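Local coordinates for protein BA42 (Bizionia argentinensis, PDB 4OA3) that is of unknown function but binds two calcium ions and consists of a stand-alone TPM domain, at residues G30-H35 / E119-A124; M49-N54 / L67-V72; L103-G108 / Q112-G117. All coordinates share one frame; numbering follows the deposited sequence. Where two conformers were deposited one is given.

Interaction 1: G30-H35 / E119-A124; sequences GEIRVH and EKAGMA. With CA (calcium ion), chain C; CA (calcium ion), chain B.
I32 on strand 31-37 reaches toward A121 and G122 of helix 110-128, and its one long branch makes the whole contact. CB leaves the strand on the helix side but is still 5.8 Å from A121 CB. From there the side chain forks. CG2 meets nothing of segment 119-124, whereas CG1, anti to the carbonyl carbon (chi1 -60°), leads on toward the helix. Chi2 of 159° keeps the branch extended, and CD1 at its tip comes within 4.2 Å of A121 CB and 4.1 Å of G122 N. The patch is small and buried, purely van der Waals in character. The adjacent E31 bridges two calcium ions: OE2 binds one at 2.3 Å, OE1 the other at 2.4 Å. I136 O and D135 OD2 join OE2 on its ion; E25, D137, L139 and N141 serve the other. One calcium-bound water donates to I32 O at 2.8 Å, and another lies within hydrogen-bonding distance of G30 O. E31 and I32 thus leave the strand in opposite directions, one to the metals and one to the helix. Strand 31-37 runs between strands 65-71 and 144-145, and I32 also touches V66 of the former, while helix 110-128 packs on the face of the sheet to which I32 points and A121 touches T97 of helix 95-105.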
loop_
_atom_site.group_PDB
_atom_site.type_symbol
_atom_site.label_atom_id
_atom_site.label_comp_id
_atom_site.label_asym_id
_atom_site.label_seq_id
_atom_site.Cartn_x
_atom_site.Cartn_y
_atom_site.Cartn_z
ATOM N N GLY A 30 -8.847 -1.220 -7.246
ATOM C CA GLY A 30 -7.436 -1.338 -6.922
ATOM C C GLY A 30 -7.209 -2.265 -5.736
ATOM O O GLY A 30 -8.108 -2.506 -4.918
ATOM N N GLU A 31 -6.020 -2.853 -5.700
ATOM C CA GLU A 31 -5.656 -3.809 -4.661
ATOM C C GLU A 31 -4.463 -3.308 -3.907
ATOM O O GLU A 31 -3.514 -2.832 -4.536
ATOM C CB GLU A 31 -5.364 -5.142 -5.285
ATOM C CG GLU A 31 -6.588 -5.802 -5.924
ATOM C CD GLU A 31 -7.419 -6.660 -4.995
ATOM O OE1 GLU A 31 -6.843 -7.204 -4.019
ATOM O OE2 GLU A 31 -8.653 -6.789 -5.221
ATOM N N ILE A 32 -4.500 -3.363 -2.589
ATOM C CA ILE A 32 -3.453 -2.789 -1.744
ATOM C C ILE A 32 -2.804 -3.819 -0.856
ATOM O O ILE A 32 -3.489 -4.602 -0.232
ATOM C CB ILE A 32 -4.040 -1.645 -0.859
ATOM C CG1 ILE A 32 -4.623 -0.534 -1.722
ATOM C CG2 ILE A 32 -2.971 -1.107 0.114
ATOM C CD1 ILE A 32 -5.603 0.323 -1.014
ATOM N N ARG A 33 -1.450 -3.817 -0.778
ATOM C CA ARG A 33 -0.730 -4.596 0.225
ATOM C C ARG A 33 0.341 -3.762 0.873
ATOM O O ARG A 33 0.829 -2.777 0.291
ATOM C CB ARG A 33 -0.058 -5.857 -0.332
ATOM C CG ARG A 33 -1.071 -6.838 -0.897
ATOM C CD ARG A 33 -0.497 -8.214 -1.157
ATOM N NE ARG A 33 -0.142 -8.849 0.110
ATOM C CZ ARG A 33 0.570 -9.956 0.212
ATOM N NH1 ARG A 33 1.021 -10.562 -0.874
ATOM N NH2 ARG A 33 0.849 -10.457 1.401
ATOM N N VAL A 34 0.688 -4.138 2.088
ATOM C CA VAL A 34 1.783 -3.581 2.858
ATOM C C VAL A 34 2.859 -4.642 2.973
ATOM O O VAL A 34 2.550 -5.817 3.220
ATOM C CB VAL A 34 1.314 -3.156 4.257
ATOM C CG1 VAL A 34 2.465 -2.724 5.163
ATOM C CG2 VAL A 34 0.286 -2.037 4.166
ATOM N N HIS A 35 4.130 -4.216 2.822
ATOM C CA HIS A 35 5.276 -5.088 3.077
ATOM C C HIS A 35 6.172 -4.365 4.058
ATOM O O HIS A 35 6.508 -3.193 3.846
ATOM C CB HIS A 35 6.082 -5.403 1.832
ATOM C CG HIS A 35 7.362 -6.158 2.101
ATOM N ND1 HIS A 35 7.394 -7.546 2.161
ATOM C CD2 HIS A 35 8.624 -5.690 2.251
ATOM C CE1 HIS A 35 8.681 -7.862 2.309
ATOM N NE2 HIS A 35 9.435 -6.796 2.380
ATOM N N GLU A 119 -6.335 4.231 3.656
ATOM C CA GLU A 119 -7.605 4.903 3.391
ATOM C C GLU A 119 -7.469 5.938 2.261
ATOM O O GLU A 119 -8.279 5.975 1.333
ATOM C CB GLU A 119 -8.123 5.580 4.657
ATOM C CG GLU A 119 -9.453 6.296 4.465
ATOM C CD GLU A 119 -9.998 6.995 5.694
ATOM O OE1 GLU A 119 -9.196 7.589 6.453
ATOM O OE2 GLU A 119 -11.239 7.010 5.856
ATOM N N LYS A 120 -6.418 6.724 2.310
ATOM C CA LYS A 120 -6.170 7.742 1.283
ATOM C C LYS A 120 -5.933 7.100 -0.081
ATOM O O LYS A 120 -6.404 7.588 -1.114
ATOM C CB LYS A 120 -4.979 8.621 1.678
ATOM C CG LYS A 120 -5.359 9.633 2.729
ATOM C CD LYS A 120 -5.955 10.914 2.114
ATOM C CE LYS A 120 -6.542 11.858 3.146
ATOM N NZ LYS A 120 -5.502 12.478 4.010
ATOM N N ALA A 121 -5.165 5.991 -0.100
ATOM C CA ALA A 121 -4.894 5.288 -1.335
ATOM C C ALA A 121 -6.169 4.729 -1.974
ATOM O O ALA A 121 -6.321 4.761 -3.190
ATOM C CB ALA A 121 -3.865 4.180 -1.092
ATOM N N GLY A 122 -7.091 4.158 -1.172
ATOM C CA GLY A 122 -8.338 3.656 -1.731
ATOM C C GLY A 122 -9.172 4.752 -2.381
ATOM O O GLY A 122 -9.725 4.568 -3.465
ATOM N N MET A 123 -9.196 5.916 -1.749
ATOM C CA MET A 123 -9.931 7.097 -2.258
ATOM C C MET A 123 -9.242 7.650 -3.517
ATOM O O MET A 123 -9.921 8.044 -4.464
ATOM C CB MET A 123 -9.982 8.217 -1.205
ATOM C CG MET A 123 -10.579 7.853 0.130
ATOM S SD MET A 123 -12.305 8.279 0.277
ATOM C CE MET A 123 -12.988 6.883 -0.632
ATOM N N ALA A 124 -7.904 7.653 -3.554
ATOM C CA ALA A 124 -7.186 8.097 -4.762
ATOM C C ALA A 124 -7.409 7.149 -5.913
ATOM O O ALA A 124 -7.712 7.556 -7.033
ATOM C CB ALA A 124 -5.697 8.182 -4.472
HETATM CA CA CA C . -10.876 -6.165 -5.559
HETATM CA CA CA B . -6.892 -7.492 -1.667
HETATM O O HOH W 1 -10.438 -3.921 -4.901
HETATM O O HOH W 2 -4.597 -6.869 -1.352
HETATM O O HOH W 3 -10.040 -5.771 -7.824
HETATM O O HOH W 4 -10.971 -6.705 -3.139
#

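Interaction 2: M49-N54 / L67-V72; sequences MDVFHN and LIYVAV
V51 and F52 of helix 44-54 settle on L67 and Y69 of strand 65-71, joining the helix of a beta-alpha-beta unit to its second strand; strand 31-37 is the first. The axes of segments 49-54 and 67-71 come within 9.4 Å at 125°, so the helix runs slantwise over the strand. The side chains of V51 and L67 cross at about a right angle, and V51 CG1 lies 3.6 Å from L67 CD2. This methyl of L67 also sits 3.8 Å from F52 N, which places the leucine tip against the helix backbone as well as against the valine. V51 touches H35 of strand 31-37 too, so one helix residue spans both strands of the unit.

The polar end of Y69 is its hydroxyl, which hydrogen-bonds to E37 OE2 and S40 OG. These bonds tie the end of the ring to strand 31-37 and the residues just beyond it, while CE2 of the same ring meets the helix.

V51 CG2 approaches the Y69 ring obliquely, 4.2 Å from CE2. The F52 ring, which also meets the ring of Y80, slides past L67 in the opposite direction. Its CG is anti to the backbone N (chi1 -172°), which carries the ring past the leucine with an edge turned to it: L67 CB lies in the ring plane, 3.9 Å from F52 CD2.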
loop_
_atom_site.group_PDB
_atom_site.type_symbol
_atom_site.label_atom_id
_atom_site.label_comp_id
_atom_site.label_asym_id
_atom_site.label_seq_id
_atom_site.Cartn_x
_atom_site.Cartn_y
_atom_site.Cartn_z
ATOM N N MET A 49 10.006 -2.537 -6.164
ATOM C CA MET A 49 9.648 -3.182 -7.423
ATOM C C MET A 49 9.953 -4.695 -7.344
ATOM O O MET A 49 9.111 -5.491 -7.744
ATOM C CB MET A 49 10.453 -2.544 -8.550
ATOM C CG MET A 49 10.094 -3.042 -9.902
ATOM S SD MET A 49 10.670 -1.892 -11.196
ATOM C CE MET A 49 12.368 -2.067 -11.032
ATOM N N ASP A 50 11.099 -5.088 -6.761
ATOM C CA ASP A 50 11.411 -6.507 -6.582
ATOM C C ASP A 50 10.387 -7.153 -5.652
ATOM O O ASP A 50 9.946 -8.274 -5.895
ATOM C CB ASP A 50 12.829 -6.713 -6.002
ATOM C CG ASP A 50 13.995 -6.382 -6.928
ATOM O OD1 ASP A 50 13.811 -6.426 -8.166
ATOM O OD2 ASP A 50 15.092 -6.173 -6.424
ATOM N N VAL A 51 10.043 -6.495 -4.554
ATOM C CA VAL A 51 9.056 -7.068 -3.637
ATOM C C VAL A 51 7.692 -7.197 -4.319
ATOM O O VAL A 51 7.062 -8.258 -4.212
ATOM C CB VAL A 51 8.960 -6.220 -2.363
ATOM C CG1 VAL A 51 7.807 -6.683 -1.475
ATOM C CG2 VAL A 51 10.259 -6.302 -1.565
ATOM N N PHE A 52 7.266 -6.180 -5.036
ATOM C CA PHE A 52 5.998 -6.211 -5.785
ATOM C C PHE A 52 5.942 -7.461 -6.693
ATOM O O PHE A 52 4.931 -8.191 -6.740
ATOM C CB PHE A 52 5.883 -4.927 -6.634
ATOM C CG PHE A 52 4.553 -4.726 -7.298
ATOM C CD1 PHE A 52 4.296 -5.253 -8.553
ATOM C CD2 PHE A 52 3.568 -3.993 -6.676
ATOM C CE1 PHE A 52 3.039 -5.090 -9.135
ATOM C CE2 PHE A 52 2.330 -3.795 -7.279
ATOM C CZ PHE A 52 2.084 -4.340 -8.507
ATOM N N HIS A 53 7.036 -7.699 -7.420
ATOM C CA HIS A 53 7.169 -8.847 -8.286
ATOM C C HIS A 53 7.153 -10.159 -7.531
ATOM O O HIS A 53 6.436 -11.089 -7.903
ATOM C CB HIS A 53 8.472 -8.763 -9.083
ATOM C CG HIS A 53 8.727 -9.968 -9.920
ATOM N ND1 HIS A 53 8.003 -10.194 -11.075
ATOM C CD2 HIS A 53 9.584 -10.999 -9.727
ATOM C CE1 HIS A 53 8.474 -11.330 -11.569
ATOM N NE2 HIS A 53 9.400 -11.862 -10.777
ATOM N N ASN A 54 7.906 -10.220 -6.467
ATOM C CA ASN A 54 8.003 -11.450 -5.720
ATOM C C ASN A 54 6.705 -11.812 -4.965
ATOM O O ASN A 54 6.468 -12.994 -4.728
ATOM C CB ASN A 54 9.250 -11.436 -4.861
ATOM C CG ASN A 54 10.447 -11.755 -5.716
ATOM O OD1 ASN A 54 10.778 -12.934 -5.863
ATOM N ND2 ASN A 54 11.017 -10.769 -6.424
ATOM N N LEU A 67 1.736 -1.448 -3.766
ATOM C CA LEU A 67 2.467 -1.883 -2.601
ATOM C C LEU A 67 2.899 -0.660 -1.810
ATOM O O LEU A 67 3.509 0.261 -2.366
ATOM C CB LEU A 67 3.738 -2.657 -3.016
ATOM C CG LEU A 67 4.637 -3.116 -1.873
ATOM C CD1 LEU A 67 3.928 -4.100 -0.959
ATOM C CD2 LEU A 67 5.904 -3.755 -2.424
ATOM N N ILE A 68 2.600 -0.656 -0.516
ATOM C CA ILE A 68 3.149 0.259 0.459
ATOM C C ILE A 68 4.296 -0.497 1.128
ATOM O O ILE A 68 4.093 -1.394 1.938
ATOM C CB ILE A 68 2.127 0.734 1.479
ATOM C CG1 ILE A 68 0.990 1.451 0.765
ATOM C CG2 ILE A 68 2.796 1.653 2.535
ATOM C CD1 ILE A 68 -0.211 1.811 1.719
ATOM N N TYR A 69 5.497 -0.167 0.703
ATOM C CA TYR A 69 6.722 -0.786 1.189
ATOM C C TYR A 69 7.327 0.048 2.310
ATOM O O TYR A 69 7.524 1.251 2.118
ATOM C CB TYR A 69 7.705 -0.899 0.014
ATOM C CG TYR A 69 9.098 -1.262 0.428
ATOM C CD1 TYR A 69 10.009 -0.280 0.790
ATOM C CD2 TYR A 69 9.492 -2.583 0.526
ATOM C CE1 TYR A 69 11.269 -0.605 1.259
ATOM C CE2 TYR A 69 10.782 -2.915 0.913
ATOM C CZ TYR A 69 11.625 -1.924 1.390
ATOM O OH TYR A 69 12.920 -2.147 1.800
ATOM N N VAL A 70 7.607 -0.558 3.434
ATOM C CA VAL A 70 8.199 0.129 4.564
ATOM C C VAL A 70 9.481 -0.530 5.044
ATOM O O VAL A 70 9.504 -1.725 5.283
ATOM C CB VAL A 70 7.212 0.256 5.731
ATOM C CG1 VAL A 70 7.780 1.146 6.836
ATOM C CG2 VAL A 70 5.856 0.777 5.257
ATOM N N ALA A 71 10.522 0.301 5.222
ATOM C CA ALA A 71 11.787 -0.075 5.835
ATOM C C ALA A 71 11.676 0.465 7.262
ATOM O O ALA A 71 11.809 1.666 7.469
ATOM C CB ALA A 71 12.955 0.566 5.090
ATOM N N VAL A 72 11.400 -0.419 8.218
ATOM C CA VAL A 72 11.039 -0.018 9.586
ATOM C C VAL A 72 12.172 0.607 10.416
ATOM O O VAL A 72 11.893 1.546 11.160
ATOM C CB VAL A 72 10.305 -1.146 10.344
ATOM C CG1 VAL A 72 9.840 -0.662 11.722
ATOM C CG2 VAL A 72 9.110 -1.652 9.531
#

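Interaction 3: L103-G108 / Q112-G117; sequences LQFKQG and QGLVDG
Q104, near the end of helix 95-105, lays its side chain against G113, Q112 and D116 at the start of helix 110-128. Its CB is 3.3 Å from G113 CA, a tight approach that, like that of the F105 ring, rests on the glycine having no side chain. CG is anti to the carbonyl carbon (chi1 -58°), and a bend at chi2 brings the amide alongside Q112. The two glutamines run side by side in the same direction with their amide planes 85° apart, and Q104 OE1 is 3.9 Å from Q112 CG. D116 crosses Q104 at about a right angle, its carboxylate plane 80° from the amide. Water 5 joins them, accepting from Q104 NE2 at 3.0 Å and donating to D116 OD2 at 2.7 Å. Q112 NE2 donates to D116 OD1 at 2.9 Å from above the carboxylate plane, while Q104 OE1 is bonded to N109 ND2 in the link between the helices. An alanine in place of Q104 is likely to leave N109 and the bridging water each short of a partner and to uncover the flank of Q112.

On the buried side F105 meets G113 CA obliquely, and its CZ reaches 4.2 Å from L114 CD2. A Schellman motif with G108 at positive phi ends the first helix. The contact closes the helical hairpin of 95-105 and 110-128; L114 continues to I68 and V70 of strand 65-71, and F105 meets the rings of F110 and F77, the latter nearly at right angles.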
loop_
_atom_site.group_PDB
_atom_site.type_symbol
_atom_site.label_atom_id
_atom_site.label_comp_id
_atom_site.label_asym_id
_atom_site.label_seq_id
_atom_site.Cartn_x
_atom_site.Cartn_y
_atom_site.Cartn_z
ATOM N N LEU A 103 2.774 12.072 8.095
ATOM C CA LEU A 103 2.244 12.835 9.220
ATOM C C LEU A 103 2.218 11.993 10.472
ATOM O O LEU A 103 2.544 12.468 11.563
ATOM C CB LEU A 103 0.844 13.331 8.886
ATOM C CG LEU A 103 0.102 14.068 10.005
ATOM C CD1 LEU A 103 0.848 15.358 10.429
ATOM C CD2 LEU A 103 -1.311 14.391 9.579
ATOM N N GLN A 104 1.802 10.722 10.346
ATOM C CA GLN A 104 1.736 9.867 11.507
ATOM C C GLN A 104 3.090 9.274 11.846
ATOM O O GLN A 104 3.404 9.185 13.025
ATOM C CB GLN A 104 0.725 8.744 11.283
ATOM C CG GLN A 104 -0.684 9.209 10.971
ATOM C CD GLN A 104 -1.197 10.128 12.040
ATOM O OE1 GLN A 104 -1.005 9.887 13.241
ATOM N NE2 GLN A 104 -1.804 11.230 11.623
ATOM N N PHE A 105 3.897 8.910 10.846
ATOM C CA PHE A 105 5.220 8.331 11.127
ATOM C C PHE A 105 6.121 9.311 11.855
ATOM O O PHE A 105 6.828 8.884 12.757
ATOM C CB PHE A 105 5.923 7.850 9.847
ATOM C CG PHE A 105 5.511 6.530 9.248
ATOM C CD1 PHE A 105 4.413 5.831 9.736
ATOM C CD2 PHE A 105 6.247 5.964 8.216
ATOM C CE1 PHE A 105 4.067 4.589 9.201
ATOM C CE2 PHE A 105 5.873 4.742 7.661
ATOM C CZ PHE A 105 4.770 4.075 8.145
ATOM N N LYS A 106 6.035 10.615 11.542
ATOM C CA LYS A 106 6.874 11.609 12.221
ATOM C C LYS A 106 6.484 11.802 13.680
ATOM O O LYS A 106 7.303 12.296 14.448
ATOM C CB LYS A 106 6.943 12.926 11.443
ATOM C CG LYS A 106 5.846 13.916 11.712
ATOM C CD LYS A 106 5.685 14.866 10.535
ATOM C CE LYS A 106 5.147 16.211 10.949
ATOM N NZ LYS A 106 4.855 17.085 9.780
ATOM N N GLN A 107 5.267 11.372 14.083
ATOM C CA GLN A 107 4.794 11.412 15.459
ATOM C C GLN A 107 4.929 10.066 16.210
ATOM O O GLN A 107 4.449 9.957 17.335
ATOM C CB GLN A 107 3.311 11.795 15.481
ATOM C CG GLN A 107 3.005 13.160 14.915
ATOM C CD GLN A 107 1.527 13.404 14.980
ATOM O OE1 GLN A 107 0.979 13.757 16.029
ATOM N NE2 GLN A 107 0.836 13.246 13.863
ATOM N N GLY A 108 5.506 9.052 15.576
ATOM C CA GLY A 108 5.650 7.731 16.179
ATOM C C GLY A 108 4.386 6.892 16.147
ATOM O O GLY A 108 4.252 5.944 16.925
ATOM N N GLN A 112 -1.159 3.960 12.799
ATOM C CA GLN A 112 -2.046 4.966 12.240
ATOM C C GLN A 112 -1.587 5.508 10.892
ATOM O O GLN A 112 -2.414 5.822 10.035
ATOM C CB GLN A 112 -2.263 6.135 13.231
ATOM C CG GLN A 112 -3.546 6.894 12.951
ATOM C CD GLN A 112 -4.769 6.011 13.095
ATOM O OE1 GLN A 112 -4.946 5.326 14.110
ATOM N NE2 GLN A 112 -5.616 5.973 12.082
ATOM N N GLY A 113 -0.294 5.611 10.694
ATOM C CA GLY A 113 0.221 6.034 9.402
ATOM C C GLY A 113 -0.178 5.074 8.304
ATOM O O GLY A 113 -0.585 5.474 7.216
ATOM N N LEU A 114 -0.056 3.763 8.592
ATOM C CA LEU A 114 -0.433 2.797 7.565
ATOM C C LEU A 114 -1.928 2.814 7.338
ATOM O O LEU A 114 -2.365 2.787 6.196
ATOM C CB LEU A 114 0.026 1.411 7.979
ATOM C CG LEU A 114 1.555 1.237 7.931
ATOM C CD1 LEU A 114 1.975 -0.096 8.517
ATOM C CD2 LEU A 114 2.073 1.361 6.476
ATOM N N VAL A 115 -2.735 2.870 8.393
ATOM C CA VAL A 115 -4.190 2.905 8.211
ATOM C C VAL A 115 -4.603 4.129 7.414
ATOM O O VAL A 115 -5.411 4.036 6.486
ATOM C CB VAL A 115 -4.894 2.887 9.575
ATOM C CG1 VAL A 115 -6.380 3.269 9.455
ATOM C CG2 VAL A 115 -4.743 1.510 10.228
ATOM N N ASP A 116 -4.058 5.291 7.783
ATOM C CA ASP A 116 -4.400 6.536 7.084
ATOM C C ASP A 116 -3.956 6.561 5.639
ATOM O O ASP A 116 -4.688 7.042 4.761
ATOM C CB ASP A 116 -3.809 7.740 7.815
ATOM C CG ASP A 116 -4.458 8.042 9.149
ATOM O OD1 ASP A 116 -5.487 7.376 9.497
ATOM O OD2 ASP A 116 -3.956 8.930 9.849
ATOM N N GLY A 117 -2.782 5.993 5.361
ATOM C CA GLY A 117 -2.307 5.884 4.000
ATOM C C GLY A 117 -3.170 4.961 3.178
ATOM O O GLY A 117 -3.470 5.253 2.030
HETATM O O HOH W 5 -2.530 10.938 8.706
#

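In the fold
Interactions 1 and 2 are buried and touch directly, since strands 31-37 and 65-71 are neighbours in one sheet: R33 O bonds to I68 N, and H35 O to V70 N. They put helices 110-128 and 44-54 on opposite faces of that sheet. Interaction 1 is the smaller contact but shares its strand with the calcium site, whereas interaction 2 is apolar and aromatic. Interaction 3 shares helix 110-128 with interaction 1 but lies farther from the chain centre and is only partly buried. In keeping with this its outer side is polar, with amides, a carboxylate and water, and its inner side apolar, where L114 meets V34 of interaction 1.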